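Local coordinates for protein epoxide hydrolase (Aspergillus niger, PDB 3G02) that probably hydrolyses epoxides to vicinal diols, here as an enantioselective variant obtained by directed evolution, at residues P17-L29 and W75-T89. The protein carries 9 engineered substitutions. Sequence-based numbering, arbitrary orientation.
Sequences PNPFTVSIPDEQL and WRPFEARLNSFPQFT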
loop_
_atom_site.group_PDB
_atom_site.type_symbol
_atom_site.label_atom_id
_atom_site.label_comp_id
_atom_site.label_asym_id
_atom_site.label_seq_id
_atom_site.Cartn_x
_atom_site.Cartn_y
_atom_site.Cartn_z
ATOM N N PRO A 17 17.032 36.427 8.786
ATOM C CA PRO A 17 15.617 36.062 8.831
ATOM C C PRO A 17 14.924 36.313 7.493
ATOM O O PRO A 17 14.945 37.433 6.974
ATOM C CB PRO A 17 15.047 36.977 9.924
ATOM C CG PRO A 17 15.967 38.155 9.951
ATOM C CD PRO A 17 17.329 37.612 9.615
ATOM N N ASN A 18 14.337 35.258 6.933
ATOM C CA ASN A 18 13.517 35.368 5.736
ATOM C C ASN A 18 12.091 34.957 6.086
ATOM O O ASN A 18 11.746 33.780 5.982
ATOM C CB ASN A 18 14.068 34.487 4.610
ATOM C CG ASN A 18 15.447 34.921 4.149
ATOM O OD1 ASN A 18 15.604 35.966 3.519
ATOM N ND2 ASN A 18 16.452 34.111 4.452
ATOM N N PRO A 19 11.258 35.929 6.507
ATOM C CA PRO A 19 9.896 35.633 6.947
ATOM C C PRO A 19 9.096 34.953 5.847
ATOM O O PRO A 19 9.158 35.358 4.686
ATOM C CB PRO A 19 9.305 37.017 7.239
ATOM C CG PRO A 19 10.477 37.898 7.456
ATOM C CD PRO A 19 11.552 37.373 6.568
ATOM N N PHE A 20 8.358 33.916 6.225
ATOM C CA PHE A 20 7.583 33.141 5.281
ATOM C C PHE A 20 6.098 33.308 5.577
ATOM O O PHE A 20 5.687 33.309 6.739
ATOM C CB PHE A 20 7.992 31.666 5.368
ATOM C CG PHE A 20 7.262 30.770 4.410
ATOM C CD1 PHE A 20 7.672 30.665 3.085
ATOM C CD2 PHE A 20 6.167 30.023 4.831
ATOM C CE1 PHE A 20 6.999 29.835 2.194
ATOM C CE2 PHE A 20 5.487 29.192 3.946
ATOM C CZ PHE A 20 5.903 29.097 2.631
ATOM N N THR A 21 5.313 33.460 4.517
ATOM C CA THR A 21 3.868 33.574 4.617
ATOM C C THR A 21 3.237 32.550 3.684
ATOM O O THR A 21 3.575 32.486 2.497
ATOM C CB THR A 21 3.380 35.002 4.243
ATOM O OG1 THR A 21 4.070 35.968 5.043
ATOM C CG2 THR A 21 1.878 35.152 4.464
ATOM N N VAL A 22 2.338 31.737 4.227
ATOM C CA VAL A 22 1.570 30.801 3.410
ATOM C C VAL A 22 0.529 31.586 2.615
ATOM O O VAL A 22 -0.294 32.300 3.188
ATOM C CB VAL A 22 0.893 29.701 4.263
ATOM C CG1 VAL A 22 0.151 28.710 3.363
ATOM C CG2 VAL A 22 1.923 28.976 5.132
ATOM N N SER A 23 0.591 31.459 1.292
ATOM C CA SER A 23 -0.305 32.174 0.397
ATOM C C SER A 23 -0.578 31.323 -0.833
ATOM O O SER A 23 -0.007 31.547 -1.905
ATOM C CB SER A 23 0.295 33.530 0.004
ATOM O OG SER A 23 -0.629 34.292 -0.750
ATOM N N ILE A 24 -1.446 30.329 -0.659
ATOM C CA ILE A 24 -1.811 29.419 -1.739
ATOM C C ILE A 24 -2.679 30.167 -2.752
ATOM O O ILE A 24 -3.714 30.724 -2.384
ATOM C CB ILE A 24 -2.559 28.161 -1.205
ATOM C CG1 ILE A 24 -1.730 27.420 -0.137
ATOM C CG2 ILE A 24 -2.962 27.230 -2.356
ATOM C CD1 ILE A 24 -0.375 26.887 -0.607
ATOM N N PRO A 25 -2.247 30.200 -4.028
ATOM C CA PRO A 25 -3.030 30.874 -5.060
ATOM C C PRO A 25 -4.449 30.322 -5.175
ATOM O O PRO A 25 -4.661 29.116 -5.013
ATOM C CB PRO A 25 -2.242 30.582 -6.343
ATOM C CG PRO A 25 -0.847 30.337 -5.883
ATOM C CD PRO A 25 -1.000 29.630 -4.571
ATOM N N ASP A 26 -5.406 31.208 -5.452
ATOM C CA ASP A 26 -6.808 30.829 -5.633
ATOM C C ASP A 26 -6.971 29.719 -6.670
ATOM O O ASP A 26 -7.779 28.808 -6.486
ATOM C CB ASP A 26 -7.654 32.041 -6.043
ATOM C CG ASP A 26 -7.966 32.964 -4.879
ATOM O OD1 ASP A 26 -8.250 32.467 -3.765
ATOM O OD2 ASP A 26 -7.945 34.198 -5.084
ATOM N N GLU A 27 -6.192 29.809 -7.750
ATOM C CA GLU A 27 -6.213 28.825 -8.835
ATOM C C GLU A 27 -5.910 27.411 -8.330
ATOM O O GLU A 27 -6.496 26.442 -8.807
ATOM C CB GLU A 27 -5.224 29.218 -9.940
ATOM C CG GLU A 27 -5.611 28.720 -11.328
ATOM C CD GLU A 27 -4.493 28.855 -12.355
ATOM O OE1 GLU A 27 -3.972 29.976 -12.541
ATOM O OE2 GLU A 27 -4.147 27.832 -12.987
ATOM N N GLN A 28 -5.005 27.306 -7.357
ATOM C CA GLN A 28 -4.636 26.012 -6.778
ATOM C C GLN A 28 -5.739 25.453 -5.884
ATOM O O GLN A 28 -5.974 24.244 -5.863
ATOM C CB GLN A 28 -3.310 26.113 -6.022
ATOM C CG GLN A 28 -2.103 26.244 -6.950
ATOM C CD GLN A 28 -0.790 26.429 -6.212
ATOM O OE1 GLN A 28 -0.629 25.977 -5.075
ATOM N NE2 GLN A 28 0.163 27.094 -6.863
ATOM N N LEU A 29 -6.417 26.339 -5.159
ATOM C CA LEU A 29 -7.565 25.952 -4.347
ATOM C C LEU A 29 -8.737 25.527 -5.222
ATOM O O LEU A 29 -9.436 24.561 -4.906
ATOM C CB LEU A 29 -7.973 27.087 -3.403
ATOM C CG LEU A 29 -6.968 27.490 -2.320
ATOM C CD1 LEU A 29 -7.522 28.615 -1.463
ATOM C CD2 LEU A 29 -6.587 26.293 -1.447
ATOM N N TRP A 75 -9.984 26.776 3.029
ATOM C CA TRP A 75 -8.553 26.821 3.305
ATOM C C TRP A 75 -8.113 28.101 4.027
ATOM O O TRP A 75 -7.212 28.064 4.867
ATOM C CB TRP A 75 -7.773 26.663 1.995
ATOM C CG TRP A 75 -6.296 26.835 2.144
ATOM C CD1 TRP A 75 -5.564 27.940 1.814
ATOM C CD2 TRP A 75 -5.367 25.882 2.680
ATOM N NE1 TRP A 75 -4.240 27.733 2.103
ATOM C CE2 TRP A 75 -4.086 26.478 2.633
ATOM C CE3 TRP A 75 -5.490 24.579 3.185
ATOM C CZ2 TRP A 75 -2.935 25.817 3.076
ATOM C CZ3 TRP A 75 -4.348 23.923 3.623
ATOM C CH2 TRP A 75 -3.085 24.546 3.569
ATOM N N ARG A 76 -8.747 29.225 3.697
ATOM C CA ARG A 76 -8.256 30.536 4.149
ATOM C C ARG A 76 -8.153 30.745 5.672
ATOM O O ARG A 76 -7.125 31.241 6.137
ATOM C CB ARG A 76 -9.024 31.688 3.481
ATOM C CG ARG A 76 -8.856 31.775 1.968
ATOM C CD ARG A 76 -7.413 32.045 1.550
ATOM N NE ARG A 76 -7.293 32.107 0.095
ATOM C CZ ARG A 76 -6.198 31.789 -0.591
ATOM N NH1 ARG A 76 -5.108 31.362 0.033
ATOM N NH2 ARG A 76 -6.200 31.881 -1.914
ATOM N N PRO A 77 -9.198 30.383 6.451
ATOM C CA PRO A 77 -9.047 30.470 7.912
ATOM C C PRO A 77 -7.901 29.622 8.476
ATOM O O PRO A 77 -7.204 30.057 9.397
ATOM C CB PRO A 77 -10.396 29.959 8.433
ATOM C CG PRO A 77 -11.351 30.244 7.327
ATOM C CD PRO A 77 -10.557 29.946 6.084
ATOM N N PHE A 78 -7.709 28.423 7.928
ATOM C CA PHE A 78 -6.585 27.582 8.326
ATOM C C PHE A 78 -5.254 28.230 7.956
ATOM O O PHE A 78 -4.327 28.258 8.766
ATOM C CB PHE A 78 -6.712 26.192 7.697
ATOM C CG PHE A 78 -5.545 25.280 7.974
ATOM C CD1 PHE A 78 -5.180 24.947 9.278
ATOM C CD2 PHE A 78 -4.825 24.734 6.920
ATOM C CE1 PHE A 78 -4.102 24.092 9.520
ATOM C CE2 PHE A 78 -3.749 23.880 7.151
ATOM C CZ PHE A 78 -3.388 23.559 8.453
ATOM N N GLU A 79 -5.174 28.756 6.735
ATOM C CA GLU A 79 -3.990 29.475 6.275
ATOM C C GLU A 79 -3.675 30.657 7.194
ATOM O O GLU A 79 -2.515 30.890 7.533
ATOM C CB GLU A 79 -4.196 29.953 4.842
ATOM C CG GLU A 79 -2.988 30.587 4.198
ATOM C CD GLU A 79 -3.262 30.963 2.761
ATOM O OE1 GLU A 79 -4.039 31.917 2.535
ATOM O OE2 GLU A 79 -2.719 30.295 1.859
ATOM N N ALA A 80 -4.712 31.383 7.610
ATOM C CA ALA A 80 -4.535 32.493 8.547
ATOM C C ALA A 80 -3.965 32.017 9.882
ATOM O O ALA A 80 -3.113 32.689 10.476
ATOM C CB ALA A 80 -5.843 33.234 8.753
ATOM N N ARG A 81 -4.423 30.854 10.341
ATOM C CA ARG A 81 -3.883 30.242 11.554
ATOM C C ARG A 81 -2.409 29.865 11.375
ATOM O O ARG A 81 -1.594 30.092 12.269
ATOM C CB ARG A 81 -4.708 29.021 11.971
ATOM C CG ARG A 81 -4.302 28.426 13.312
ATOM C CD ARG A 81 -5.373 27.494 13.861
ATOM N NE ARG A 81 -5.416 26.207 13.166
ATOM C CZ ARG A 81 -4.642 25.161 13.455
ATOM N NH1 ARG A 81 -3.739 25.236 14.426
ATOM N NH2 ARG A 81 -4.768 24.035 12.766
ATOM N N LEU A 82 -2.068 29.299 10.220
ATOM C CA LEU A 82 -0.668 29.004 9.904
ATOM C C LEU A 82 0.195 30.259 10.042
ATOM O O LEU A 82 1.265 30.232 10.656
ATOM C CB LEU A 82 -0.536 28.419 8.492
ATOM C CG LEU A 82 -1.182 27.056 8.216
ATOM C CD1 LEU A 82 -0.831 26.583 6.818
ATOM C CD2 LEU A 82 -0.731 26.041 9.237
ATOM N N ASN A 83 -0.309 31.361 9.492
ATOM C CA ASN A 83 0.415 32.627 9.457
ATOM C C ASN A 83 0.364 33.425 10.762
ATOM O O ASN A 83 0.935 34.515 10.846
ATOM C CB ASN A 83 -0.083 33.468 8.279
ATOM C CG ASN A 83 0.296 32.867 6.935
ATOM O OD1 ASN A 83 1.334 32.214 6.805
ATOM N ND2 ASN A 83 -0.542 33.090 5.930
ATOM N N SER A 84 -0.295 32.865 11.777
ATOM C CA SER A 84 -0.395 33.509 13.089
ATOM C C SER A 84 0.870 33.367 13.936
ATOM O O SER A 84 1.017 34.057 14.946
ATOM C CB SER A 84 -1.620 33.000 13.862
ATOM O OG SER A 84 -1.473 31.646 14.254
ATOM N N PHE A 85 1.771 32.472 13.532
ATOM C CA PHE A 85 3.044 32.275 14.220
ATOM C C PHE A 85 4.198 32.643 13.296
ATOM O O PHE A 85 4.044 32.580 12.073
ATOM C CB PHE A 85 3.189 30.821 14.686
ATOM C CG PHE A 85 2.330 30.478 15.868
ATOM C CD1 PHE A 85 2.813 30.627 17.166
ATOM C CD2 PHE A 85 1.032 30.009 15.686
ATOM C CE1 PHE A 85 2.012 30.312 18.262
ATOM C CE2 PHE A 85 0.226 29.689 16.777
ATOM C CZ PHE A 85 0.719 29.841 18.064
ATOM N N PRO A 86 5.352 33.041 13.870
ATOM C CA PRO A 86 6.511 33.334 13.023
ATOM C C PRO A 86 6.926 32.111 12.209
ATOM O O PRO A 86 7.069 31.021 12.766
ATOM C CB PRO A 86 7.610 33.694 14.034
ATOM C CG PRO A 86 6.859 34.160 15.247
ATOM C CD PRO A 86 5.653 33.264 15.297
ATOM N N GLN A 87 7.073 32.302 10.900
ATOM C CA GLN A 87 7.620 31.279 10.007
ATOM C C GLN A 87 8.744 31.878 9.183
ATOM O O GLN A 87 8.714 33.069 8.845
ATOM C CB GLN A 87 6.565 30.756 9.036
ATOM C CG GLN A 87 5.339 30.113 9.649
ATOM C CD GLN A 87 4.330 29.767 8.583
ATOM O OE1 GLN A 87 4.383 28.690 7.996
ATOM N NE2 GLN A 87 3.415 30.688 8.305
ATOM N N PHE A 88 9.718 31.041 8.843
ATOM C CA PHE A 88 10.865 31.457 8.045
ATOM C C PHE A 88 11.288 30.342 7.108
ATOM O O PHE A 88 10.883 29.189 7.275
ATOM C CB PHE A 88 12.050 31.811 8.951
ATOM C CG PHE A 88 11.719 32.792 10.040
ATOM C CD1 PHE A 88 11.242 32.346 11.272
ATOM C CD2 PHE A 88 11.894 34.159 9.839
ATOM C CE1 PHE A 88 10.935 33.247 12.286
ATOM C CE2 PHE A 88 11.592 35.070 10.848
ATOM C CZ PHE A 88 11.112 34.615 12.073
ATOM N N THR A 89 12.100 30.687 6.114
ATOM C CA THR A 89 12.846 29.679 5.369
ATOM C C THR A 89 14.320 30.030 5.385
ATOM O O THR A 89 14.695 31.202 5.463
ATOM C CB THR A 89 12.388 29.531 3.899
ATOM O OG1 THR A 89 12.587 30.762 3.194
ATOM C CG2 THR A 89 10.925 29.119 3.808
HETATM O O HOH W 1 15.398 32.782 7.745
HETATM O O HOH W 2 10.830 32.676 3.603
HETATM O O HOH W 3 6.075 34.844 9.016
HETATM O O HOH W 4 -8.581 33.890 -1.482
#
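Val22, in the extended segment 17-25, points its two methyls into a hollow between Glu79, Leu82, Asn83 and the end of Gln87, with CG2 lying 4.0 Å from Leu82 CD1. Asn83 suits the rim of this hollow because its amide, offering both an acceptor and a donor, pairs with the N-H and C=O of one residue: OD1 takes Val22 N on an in-plane lone pair, and ND2 gives to Val22 O at 2.9 Å. Further along, Ile24 CG1 wedges against the indole of Trp75, 3.4 Å from NE1. Glu79, extended with CG anti to its backbone N (chi1 -174°), reaches up and satisfies two N-H groups with one carboxylate oxygen: OE2 accepts Ile24 N (2.8 Å) on its syn side and Trp75 NE1 from above the carboxylate plane. Arg76 closes the end: NH1 and NH2 pinch Ile24 O, NH2 also forms a salt bridge to Asp26 OD1 (2.8 Å) and NH1 one to Glu79 OE1. Leu29 forks over Arg76 and Trp75, CD1 over the guanidinium face and CD2 3.6 Å from Trp75 CG. At the far end Phe20 CD1 meets Thr89 CG2 at 3.7 Å, with Gln87 OE1, bonded to His98, at the ring edge. Phe20 N bonds Gln87 O and Thr89 N bonds Asn18 O; flanking Pro19 and Phe88, they make a single beta bridge joining the N-terminal arm to strand 87-92, an outermost strand within this chain of the alpha/beta-hydrolase sheet.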